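Side-chain contacts in ribokinase (PDB 6CW5), which probably phosphorylates D-ribose at its O-5 with ATP and a divalent cation, most likely magnesium, to give D-ribose 5-phosphate: residues A[16-21]-A[149-154]; A[53-58]-A[140-145]; A[157-160]-A[165-168]. All coordinates share one frame; numbering follows the deposited sequence.

Interaction 1: residues A[16-21]-A[149-154]; sequences LVRGSV and LSSTLA
Arg18 lays the edge of its guanidinium group against the hydroxyl of Ser151, so that two of its nitrogens converge on one oxygen. Arg18 NE donates to Ser151 OG over 3.0 Å, and NH2 of Arg18 donates to the same Ser151 OG over 2.9 Å. The oxygen lies close to the guanidinium plane, and both bonds are bent, with N-H...O angles of 139° and 146°, as expected when two nearly parallel N-H groups must share one acceptor lying between them. The arginine leaves the strand with CG anti to its backbone nitrogen (chi1 171°) and then bends at chi2, which swings NE and NH2 round to the helix. A second, indirect link runs beside this grip: one water donates to Arg18 O at 2.8 Å and to Thr152 OG1 at 2.9 Å, joining the end of the strand to the next residue of the helix. The remaining nitrogen, NH1, is held by the carbonyl oxygen of Asp69, which fixes the guanidinium from a further direction. The pair thus ties strand 15-18 of the central sheet to the first turn of helix 149-161. Strands 66-73 and 140-143 flank strand 15-18 there, Val143 packs on both Arg18 and Thr152, and Ser150 of the same helical turn meets Ser150 of the second subunit.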
ATOM      1  N   LEU A  16      -0.463  17.896   2.757  1.00 21.79           N
ATOM      2  CA  LEU A  16      -1.374  16.802   2.465  1.00 18.27           C
ATOM      3  C   LEU A  16      -1.420  15.902   3.687  1.00 20.92           C
ATOM      4  O   LEU A  16      -0.360  15.493   4.196  1.00 21.93           O
ATOM      5  CB  LEU A  16      -0.912  15.999   1.252  1.00 19.47           C
ATOM      6  CG  LEU A  16      -1.743  14.758   0.913  1.00 21.11           C
ATOM      7  CD1 LEU A  16      -3.168  15.104   0.473  1.00 24.91           C
ATOM      8  CD2 LEU A  16      -0.992  14.025  -0.194  1.00 26.64           C
ATOM      9  N   VAL A  17      -2.622  15.657   4.191  1.00 20.17           N
ATOM     10  CA  VAL A  17      -2.852  14.655   5.236  1.00 18.56           C
ATOM     11  C   VAL A  17      -3.382  13.411   4.552  1.00 21.45           C
ATOM     12  O   VAL A  17      -4.476  13.421   3.979  1.00 21.18           O
ATOM     13  CB  VAL A  17      -3.835  15.147   6.312  1.00 19.59           C
ATOM     14  CG1 VAL A  17      -3.992  14.085   7.430  1.00 20.19           C
ATOM     15  CG2 VAL A  17      -3.379  16.501   6.884  1.00 22.62           C
ATOM     16  N   ARG A  18      -2.616  12.327   4.597  1.00 18.72           N
ATOM     17  CA  ARG A  18      -3.094  11.050   4.090  1.00 20.15           C
ATOM     18  C   ARG A  18      -3.471  10.252   5.331  1.00 17.06           C
ATOM     19  O   ARG A  18      -2.591   9.825   6.091  1.00 18.01           O
ATOM     20  CB  ARG A  18      -2.034  10.341   3.257  1.00 21.78           C
ATOM     21  CG  ARG A  18      -2.381   8.903   2.871  1.00 21.70           C
ATOM     22  CD  ARG A  18      -3.608   8.773   1.963  1.00 18.41           C
ATOM     23  NE  ARG A  18      -3.912   7.352   1.758  1.00 17.48           N
ATOM     24  CZ  ARG A  18      -4.971   6.736   2.278  1.00 21.86           C
ATOM     25  NH1 ARG A  18      -5.892   7.428   2.949  1.00 17.74           N
ATOM     26  NH2 ARG A  18      -5.127   5.428   2.091  1.00 18.30           N
ATOM     27  N   GLY A  19      -4.768  10.104   5.584  1.00 19.55           N
ATOM     28  CA  GLY A  19      -5.124   9.507   6.863  1.00 19.78           C
ATOM     29  C   GLY A  19      -6.612   9.290   7.005  1.00 21.20           C
ATOM     30  O   GLY A  19      -7.367   9.320   6.040  1.00 19.65           O
ATOM     31  N   SER A  20      -7.014   9.072   8.237  1.00 19.62           N
ATOM     32  CA  SER A  20      -8.322   8.511   8.551  1.00 18.21           C
ATOM     33  C   SER A  20      -9.343   9.582   8.890  1.00 19.13           C
ATOM     34  O   SER A  20      -9.002  10.677   9.347  1.00 18.67           O
ATOM     35  CB  SER A  20      -8.164   7.576   9.756  1.00 19.05           C
ATOM     36  OG  SER A  20      -7.594   8.309  10.837  1.00 19.58           O
ATOM     37  N   VAL A  21     -10.621   9.203   8.742  1.00 18.90           N
ATOM     38  CA  VAL A  21     -11.769   9.935   9.257  1.00 19.63           C
ATOM     39  C   VAL A  21     -12.589   8.952  10.068  1.00 20.34           C
ATOM     40  O   VAL A  21     -12.924   7.873   9.572  1.00 20.64           O
ATOM     41  CB  VAL A  21     -12.621  10.523   8.124  1.00 19.32           C
ATOM     42  CG1 VAL A  21     -13.839  11.283   8.681  1.00 21.30           C
ATOM     43  CG2 VAL A  21     -11.749  11.427   7.255  1.00 21.23           C
ATOM     44  N   LEU A 149      -1.258   0.244   6.026  1.00 16.66           N
ATOM     45  CA  LEU A 149       0.131   0.685   6.172  1.00 15.92           C
ATOM     46  C   LEU A 149       0.808   0.828   4.816  1.00 14.25           C
ATOM     47  O   LEU A 149       1.639   1.718   4.622  1.00 16.18           O
ATOM     48  CB  LEU A 149       0.916  -0.287   7.048  1.00 15.91           C
ATOM     49  CG  LEU A 149       2.412   0.051   7.273  1.00 15.83           C
ATOM     50  CD1 LEU A 149       2.573   1.438   7.901  1.00 18.07           C
ATOM     51  CD2 LEU A 149       3.075  -1.068   8.159  1.00 16.11           C
ATOM     52  N   SER A 150       0.489  -0.059   3.860  1.00 16.51           N
ATOM     53  CA  SER A 150       1.131   0.055   2.562  1.00 15.07           C
ATOM     54  C   SER A 150       0.860   1.416   1.935  1.00 17.26           C
ATOM     55  O   SER A 150       1.710   1.939   1.192  1.00 16.08           O
ATOM     56  CB  SER A 150       0.683  -1.065   1.615  1.00 22.78           C
ATOM     57  OG  SER A 150      -0.693  -0.964   1.288  1.00 20.32           O
ATOM     58  N   SER A 151      -0.313   1.994   2.202  1.00 16.16           N
ATOM     59  CA  SER A 151      -0.639   3.304   1.624  1.00 19.28           C
ATOM     60  C   SER A 151       0.166   4.399   2.311  1.00 19.09           C
ATOM     61  O   SER A 151       0.793   5.236   1.650  1.00 19.30           O
ATOM     62  CB  SER A 151      -2.153   3.552   1.719  1.00 22.52           C
ATOM     63  OG  SER A 151      -2.545   4.752   1.040  1.00 21.45           O
ATOM     64  N   THR A 152       0.215   4.377   3.646  1.00 16.93           N
ATOM     65  CA  THR A 152       1.099   5.297   4.356  1.00 17.68           C
ATOM     66  C   THR A 152       2.545   5.170   3.856  1.00 19.38           C
ATOM     67  O   THR A 152       3.209   6.176   3.585  1.00 19.78           O
ATOM     68  CB  THR A 152       1.005   5.037   5.858  1.00 16.69           C
ATOM     69  OG1 THR A 152      -0.312   5.372   6.328  1.00 17.23           O
ATOM     70  CG2 THR A 152       2.076   5.852   6.638  1.00 17.49           C
ATOM     71  N   LEU A 153       3.049   3.935   3.714  1.00 16.25           N
ATOM     72  CA  LEU A 153       4.420   3.755   3.221  1.00 16.78           C
ATOM     73  C   LEU A 153       4.599   4.368   1.831  1.00 17.78           C
ATOM     74  O   LEU A 153       5.642   4.979   1.531  1.00 17.92           O
ATOM     75  CB  LEU A 153       4.755   2.263   3.162  1.00 15.62           C
ATOM     76  CG  LEU A 153       4.799   1.594   4.542  1.00 17.03           C
ATOM     77  CD1 LEU A 153       4.868   0.099   4.328  1.00 17.10           C
ATOM     78  CD2 LEU A 153       6.050   2.062   5.283  1.00 20.83           C
ATOM     79  N   ALA A 154       3.619   4.156   0.950  1.00 18.63           N
ATOM     80  CA  ALA A 154       3.728   4.670  -0.414  1.00 20.43           C
ATOM     81  C   ALA A 154       3.804   6.194  -0.424  1.00 16.38           C
ATOM     82  O   ALA A 154       4.627   6.780  -1.147  1.00 18.21           O
ATOM     83  CB  ALA A 154       2.535   4.170  -1.247  1.00 16.95           C
TER
HETATM   84  O   HOH W   1      -1.664   7.654   7.515  1.00 19.63           O

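Interaction 2: residues A[53-58]-A[140-145]; sequences ANQAFA and HLLVQN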
ATOM      1  N   ALA A  53      -8.510  13.366  10.060  1.00 20.78           N
ATOM      2  CA  ALA A  53      -9.386  14.534  10.100  1.00 22.65           C
ATOM      3  C   ALA A  53      -9.013  15.498  11.234  1.00 24.14           C
ATOM      4  O   ALA A  53      -9.045  16.729  11.052  1.00 25.03           O
ATOM      5  CB  ALA A  53     -10.845  14.074  10.254  1.00 21.04           C
ATOM      6  N   ASN A  54      -8.731  14.962  12.429  1.00 22.05           N
ATOM      7  CA  ASN A  54      -8.364  15.809  13.568  1.00 21.78           C
ATOM      8  C   ASN A  54      -7.141  16.647  13.240  1.00 25.26           C
ATOM      9  O   ASN A  54      -7.098  17.855  13.517  1.00 27.02           O
ATOM     10  CB  ASN A  54      -8.037  14.969  14.818  1.00 26.02           C
ATOM     11  CG  ASN A  54      -9.249  14.358  15.482  1.00 31.42           C
ATOM     12  OD1 ASN A  54     -10.379  14.731  15.206  1.00 25.14           O
ATOM     13  ND2 ASN A  54      -9.006  13.409  16.385  1.00 26.87           N
ATOM     14  N   GLN A  55      -6.110  15.996  12.703  1.00 23.58           N
ATOM     15  CA  GLN A  55      -4.863  16.701  12.424  1.00 22.49           C
ATOM     16  C   GLN A  55      -5.044  17.681  11.264  1.00 26.29           C
ATOM     17  O   GLN A  55      -4.519  18.795  11.307  1.00 26.96           O
ATOM     18  CB  GLN A  55      -3.740  15.686  12.164  1.00 19.15           C
ATOM     19  CG  GLN A  55      -3.340  14.990  13.460  1.00 20.77           C
ATOM     20  CD  GLN A  55      -2.235  13.920  13.330  1.00 24.11           C
ATOM     21  OE1 GLN A  55      -1.497  13.859  12.346  1.00 27.30           O
ATOM     22  NE2 GLN A  55      -2.161  13.053  14.338  1.00 28.49           N
ATOM     23  N   ALA A  56      -5.835  17.313  10.250  1.00 23.33           N
ATOM     24  CA  ALA A  56      -6.097  18.257   9.157  1.00 25.36           C
ATOM     25  C   ALA A  56      -6.862  19.475   9.662  1.00 27.03           C
ATOM     26  O   ALA A  56      -6.575  20.618   9.274  1.00 25.87           O
ATOM     27  CB  ALA A  56      -6.887  17.569   8.037  1.00 27.56           C
ATOM     28  N   PHE A  57      -7.873  19.232  10.490  1.00 24.35           N
ATOM     29  CA  PHE A  57      -8.653  20.308  11.085  1.00 27.52           C
ATOM     30  C   PHE A  57      -7.760  21.267  11.867  1.00 30.64           C
ATOM     31  O   PHE A  57      -7.964  22.488  11.843  1.00 27.86           O
ATOM     32  CB  PHE A  57      -9.710  19.691  12.000  1.00 28.91           C
ATOM     33  CG  PHE A  57     -10.837  20.599  12.306  1.00 40.78           C
ATOM     34  CD1 PHE A  57     -11.869  20.772  11.393  1.00 45.32           C
ATOM     35  CD2 PHE A  57     -10.877  21.292  13.509  1.00 44.28           C
ATOM     36  CE1 PHE A  57     -12.936  21.611  11.691  1.00 48.89           C
ATOM     37  CE2 PHE A  57     -11.928  22.149  13.797  1.00 45.70           C
ATOM     38  CZ  PHE A  57     -12.960  22.303  12.891  1.00 48.30           C
ATOM     39  N   ALA A  58      -6.781  20.722  12.593  1.00 24.19           N
ATOM     40  CA  ALA A  58      -5.879  21.561  13.375  1.00 25.69           C
ATOM     41  C   ALA A  58      -4.935  22.348  12.481  1.00 22.83           C
ATOM     42  O   ALA A  58      -4.658  23.517  12.757  1.00 27.43           O
ATOM     43  CB  ALA A  58      -5.095  20.704  14.375  1.00 25.01           C
ATOM     44  N   HIS A 140       4.428  19.616   2.553  1.00 21.59           N
ATOM     45  CA  HIS A 140       4.399  18.871   3.810  1.00 23.81           C
ATOM     46  C   HIS A 140       3.442  17.699   3.681  1.00 24.41           C
ATOM     47  O   HIS A 140       2.391  17.823   3.043  1.00 22.67           O
ATOM     48  CB  HIS A 140       3.963  19.785   4.985  1.00 22.35           C
ATOM     49  CG  HIS A 140       4.994  20.810   5.341  1.00 24.58           C
ATOM     50  ND1 HIS A 140       5.316  21.861   4.507  1.00 25.81           N
ATOM     51  CD2 HIS A 140       5.825  20.905   6.404  1.00 21.98           C
ATOM     52  CE1 HIS A 140       6.277  22.578   5.060  1.00 27.99           C
ATOM     53  NE2 HIS A 140       6.611  22.016   6.204  1.00 23.62           N
ATOM     54  N   LEU A 141       3.801  16.575   4.310  1.00 20.82           N
ATOM     55  CA  LEU A 141       2.960  15.388   4.387  1.00 20.82           C
ATOM     56  C   LEU A 141       2.768  15.016   5.843  1.00 21.96           C
ATOM     57  O   LEU A 141       3.734  14.986   6.615  1.00 20.27           O
ATOM     58  CB  LEU A 141       3.573  14.212   3.628  1.00 20.19           C
ATOM     59  CG  LEU A 141       2.882  12.853   3.805  1.00 20.22           C
ATOM     60  CD1 LEU A 141       1.540  12.791   2.995  1.00 20.27           C
ATOM     61  CD2 LEU A 141       3.841  11.721   3.382  1.00 20.77           C
ATOM     62  N   LEU A 142       1.530  14.719   6.217  1.00 20.48           N
ATOM     63  CA  LEU A 142       1.216  14.230   7.558  1.00 18.08           C
ATOM     64  C   LEU A 142       0.554  12.868   7.436  1.00 18.89           C
ATOM     65  O   LEU A 142      -0.422  12.722   6.697  1.00 18.79           O
ATOM     66  CB  LEU A 142       0.289  15.227   8.245  1.00 23.28           C
ATOM     67  CG  LEU A 142      -0.086  15.147   9.700  1.00 36.28           C
ATOM     68  CD1 LEU A 142       1.148  14.870  10.583  1.00 28.08           C
ATOM     69  CD2 LEU A 142      -0.718  16.479  10.049  1.00 35.61           C
ATOM     70  N   VAL A 143       1.078  11.869   8.160  1.00 17.31           N
ATOM     71  CA  VAL A 143       0.572  10.503   8.096  1.00 17.98           C
ATOM     72  C   VAL A 143       0.496   9.951   9.512  1.00 17.21           C
ATOM     73  O   VAL A 143       1.186  10.409  10.420  1.00 19.01           O
ATOM     74  CB  VAL A 143       1.422   9.555   7.208  1.00 18.95           C
ATOM     75  CG1 VAL A 143       1.082   9.754   5.702  1.00 18.90           C
ATOM     76  CG2 VAL A 143       2.922   9.758   7.457  1.00 18.48           C
ATOM     77  N   GLN A 144      -0.395   8.984   9.698  1.00 19.19           N
ATOM     78  CA  GLN A 144      -0.532   8.301  10.984  1.00 18.64           C
ATOM     79  C   GLN A 144      -0.624   6.828  10.674  1.00 17.37           C
ATOM     80  O   GLN A 144       0.021   6.378   9.730  1.00 19.04           O
ATOM     81  CB  GLN A 144      -1.763   8.783  11.757  1.00 16.90           C
ATOM     82  CG  GLN A 144      -1.872  10.335  11.789  1.00 17.30           C
ATOM     83  CD  GLN A 144      -2.620  10.867  10.577  1.00 21.87           C
ATOM     84  OE1 GLN A 144      -3.422  10.144   9.964  1.00 20.23           O
ATOM     85  NE2 GLN A 144      -2.361  12.136  10.215  1.00 23.01           N
ATOM     86  N   ASN A 145      -1.447   6.070  11.413  1.00 17.25           N
ATOM     87  CA  ASN A 145      -1.486   4.645  11.098  1.00 16.79           C
ATOM     88  C   ASN A 145      -2.905   4.095  11.160  1.00 16.17           C
ATOM     89  O   ASN A 145      -3.094   2.932  11.521  1.00 17.54           O
ATOM     90  CB  ASN A 145      -0.574   3.825  12.037  1.00 15.13           C
ATOM     91  CG  ASN A 145      -0.336   2.389  11.532  1.00 18.88           C
ATOM     92  OD1 ASN A 145      -0.168   2.167  10.327  1.00 16.89           O
ATOM     93  ND2 ASN A 145      -0.326   1.405  12.457  1.00 16.88           N
TER
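Gln55 and Gln144 approach from opposite directions and meet through their amides within the alpha/beta core of the PfkB-family kinase fold, where helix 51-61 packs over the central sheet beside strand 140-143. The two amide planes stand almost perpendicular, 89° apart. Gln144 NE2 donates to Gln55 OE1 over 2.9 Å, but it arrives from above the carbonyl plane, 64° out of it, so the bond does not use a lone-pair direction; with an N-H...O angle of 144°, it is bent as well. Gln55 reaches the sheet because its chain runs extended beyond CG, whereas Gln144 bends at chi2, which brings its NE2 up to the Gln55 oxygen. Leu142 crosses the Gln55 side chain at about a right angle. Its CD2 packs against Gln55 CB at 3.8 Å, giving the polar chain an apolar flank. The other end of the Gln55 amide is also engaged: NE2 donates to Asp281, the predicted proton acceptor, and makes a weak bond to Asn171. Asn54, a predicted substrate-binding residue, holds the second carboxylate oxygen of Asp281. Gln144 is therefore a second-shell residue, helping to fix the rotation of the Gln55 amide that contacts the predicted catalytic aspartate. On the leucine side, the carbonyl oxygen Gln55 OE1 lies 3.3 Å from Leu142 CG.

Interaction 3: residues A[157-160]-A[165-168]; sequences TAAG and PLTS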
ATOM      1  N   THR A 157       7.159   7.390   1.061  1.00 19.43           N
ATOM      2  CA  THR A 157       8.256   7.154   0.117  1.00 17.60           C
ATOM      3  C   THR A 157       8.228   8.168  -1.012  1.00 23.68           C
ATOM      4  O   THR A 157       9.276   8.714  -1.409  1.00 22.48           O
ATOM      5  CB  THR A 157       8.149   5.724  -0.418  1.00 19.63           C
ATOM      6  OG1 THR A 157       8.263   4.815   0.696  1.00 19.65           O
ATOM      7  CG2 THR A 157       9.280   5.441  -1.416  1.00 19.53           C
ATOM      8  N   ALA A 158       7.036   8.452  -1.539  1.00 20.51           N
ATOM      9  CA  ALA A 158       6.923   9.458  -2.589  1.00 22.23           C
ATOM     10  C   ALA A 158       7.358  10.829  -2.084  1.00 22.18           C
ATOM     11  O   ALA A 158       7.955  11.627  -2.834  1.00 23.46           O
ATOM     12  CB  ALA A 158       5.477   9.515  -3.101  1.00 20.15           C
ATOM     13  N   ALA A 159       7.036  11.130  -0.827  1.00 20.69           N
ATOM     14  CA  ALA A 159       7.424  12.401  -0.234  1.00 22.34           C
ATOM     15  C   ALA A 159       8.940  12.491  -0.120  1.00 21.17           C
ATOM     16  O   ALA A 159       9.546  13.513  -0.474  1.00 23.26           O
ATOM     17  CB  ALA A 159       6.754  12.553   1.140  1.00 22.70           C
ATOM     18  N   GLY A 160       9.572  11.413   0.345  1.00 23.81           N
ATOM     19  CA  GLY A 160      11.010  11.448   0.554  1.00 20.20           C
ATOM     20  C   GLY A 160      11.781  11.428  -0.735  1.00 23.05           C
ATOM     21  O   GLY A 160      12.906  11.935  -0.795  1.00 25.41           O
ATOM     22  N   PRO A 165      12.660  16.883  -1.453  1.00 31.07           N
ATOM     23  CA  PRO A 165      11.782  16.054  -0.616  1.00 25.33           C
ATOM     24  C   PRO A 165      10.786  16.909   0.153  1.00 30.12           C
ATOM     25  O   PRO A 165      11.097  18.016   0.597  1.00 31.29           O
ATOM     26  CB  PRO A 165      12.759  15.356   0.347  1.00 27.86           C
ATOM     27  CG  PRO A 165      14.098  15.460  -0.287  1.00 34.67           C
ATOM     28  CD  PRO A 165      14.086  16.734  -1.084  1.00 35.54           C
ATOM     29  N   LEU A 166       9.583  16.378   0.333  1.00 26.86           N
ATOM     30  CA  LEU A 166       8.645  17.048   1.217  1.00 24.35           C
ATOM     31  C   LEU A 166       9.129  16.937   2.651  1.00 25.51           C
ATOM     32  O   LEU A 166       9.918  16.061   2.996  1.00 25.28           O
ATOM     33  CB  LEU A 166       7.251  16.421   1.134  1.00 21.42           C
ATOM     34  CG  LEU A 166       6.389  16.874  -0.057  1.00 25.89           C
ATOM     35  CD1 LEU A 166       6.979  16.479  -1.391  1.00 25.98           C
ATOM     36  CD2 LEU A 166       5.030  16.248   0.101  1.00 24.85           C
ATOM     37  N   THR A 167       8.598  17.799   3.502  1.00 21.40           N
ATOM     38  CA  THR A 167       8.753  17.638   4.940  1.00 20.27           C
ATOM     39  C   THR A 167       7.656  16.698   5.410  1.00 25.33           C
ATOM     40  O   THR A 167       6.470  17.034   5.331  1.00 25.28           O
ATOM     41  CB  THR A 167       8.656  18.986   5.640  1.00 25.29           C
ATOM     42  OG1 THR A 167       9.708  19.844   5.192  1.00 26.78           O
ATOM     43  CG2 THR A 167       8.766  18.789   7.136  1.00 25.66           C
ATOM     44  N   SER A 168       8.027  15.508   5.858  1.00 19.18           N
ATOM     45  CA  SER A 168       7.029  14.517   6.244  1.00 19.27           C
ATOM     46  C   SER A 168       7.020  14.358   7.757  1.00 19.45           C
ATOM     47  O   SER A 168       8.071  14.385   8.400  1.00 20.67           O
ATOM     48  CB  SER A 168       7.310  13.179   5.579  1.00 22.75           C
ATOM     49  OG  SER A 168       8.664  12.839   5.826  1.00 25.83           O
TER
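With chi1 at -81°, Leu166 sets its CG beside its own backbone nitrogen, and the bend at chi2 leaves its CD1 4.0 Å from Ala159 O, while its CB lies beside the methyl group of Ala159. The two beta carbons, Ala159 CB and Leu166 CB, meet at 3.9 Å, a small apolar contact on the buried side of the turn. The polar link lies in the backbone. Leu166 N donates to Ala159 O over 3.0 Å with an N-H...O angle of 152°, and the donor stands above the carbonyl plane, 38° out of it. Pro165 comes to the same oxygen from the preceding residue: its CA lies 3.4 Å from Ala159 O in a CA-H...O contact. Its ring then passes alongside the next carbonyl of the helix, with Pro165 CB 3.6 Å from Gly160 O and CG a little farther off. Together these contacts close the short loop between helix 149-161 and strand 167-170 within a beta-alpha-beta unit that starts at strand 140-143. The methyl group of Ala159 also rests on Leu141 of that first strand, so the C-terminal part of the helix packs on both parts of the chain that it connects. Beyond the turn, Ser168 enters the sheet with its hydroxyl bonded to His188 O. The chemistry implies a junction held mainly through the main chain: a carbonyl near the helix end, Ala159 O, receives the amide of Leu166, with the proline ring lying along the Gly160 carbonyl and one apolar CB-CB contact beside the hydrogen bond.

In the fold
All three contacts gather round strand 140-143 and the helix that follows it. The centres of interactions 1 and 2 lie about 9 Å apart, and the strands they use are neighbours in one sheet; Leu16 N and His140 O, 2.9 Å apart, probably form one of its hydrogen bonds. Interaction 3 shares helix 149-161 with interaction 1 and meets interaction 2 at Leu141, whose CD2 packs 3.8 Å from Ala159 CB. Interaction 2 comes nearest the predicted catalytic aspartate, Asp281, about 3 Å from the Gln55 side chain between nearest side-chain atoms. The Arg18 side chain of interaction 1 lies about 8 Å from Gly52, a predicted substrate residue, and interaction 3 lies away from the predicted substrate and nucleotide sites.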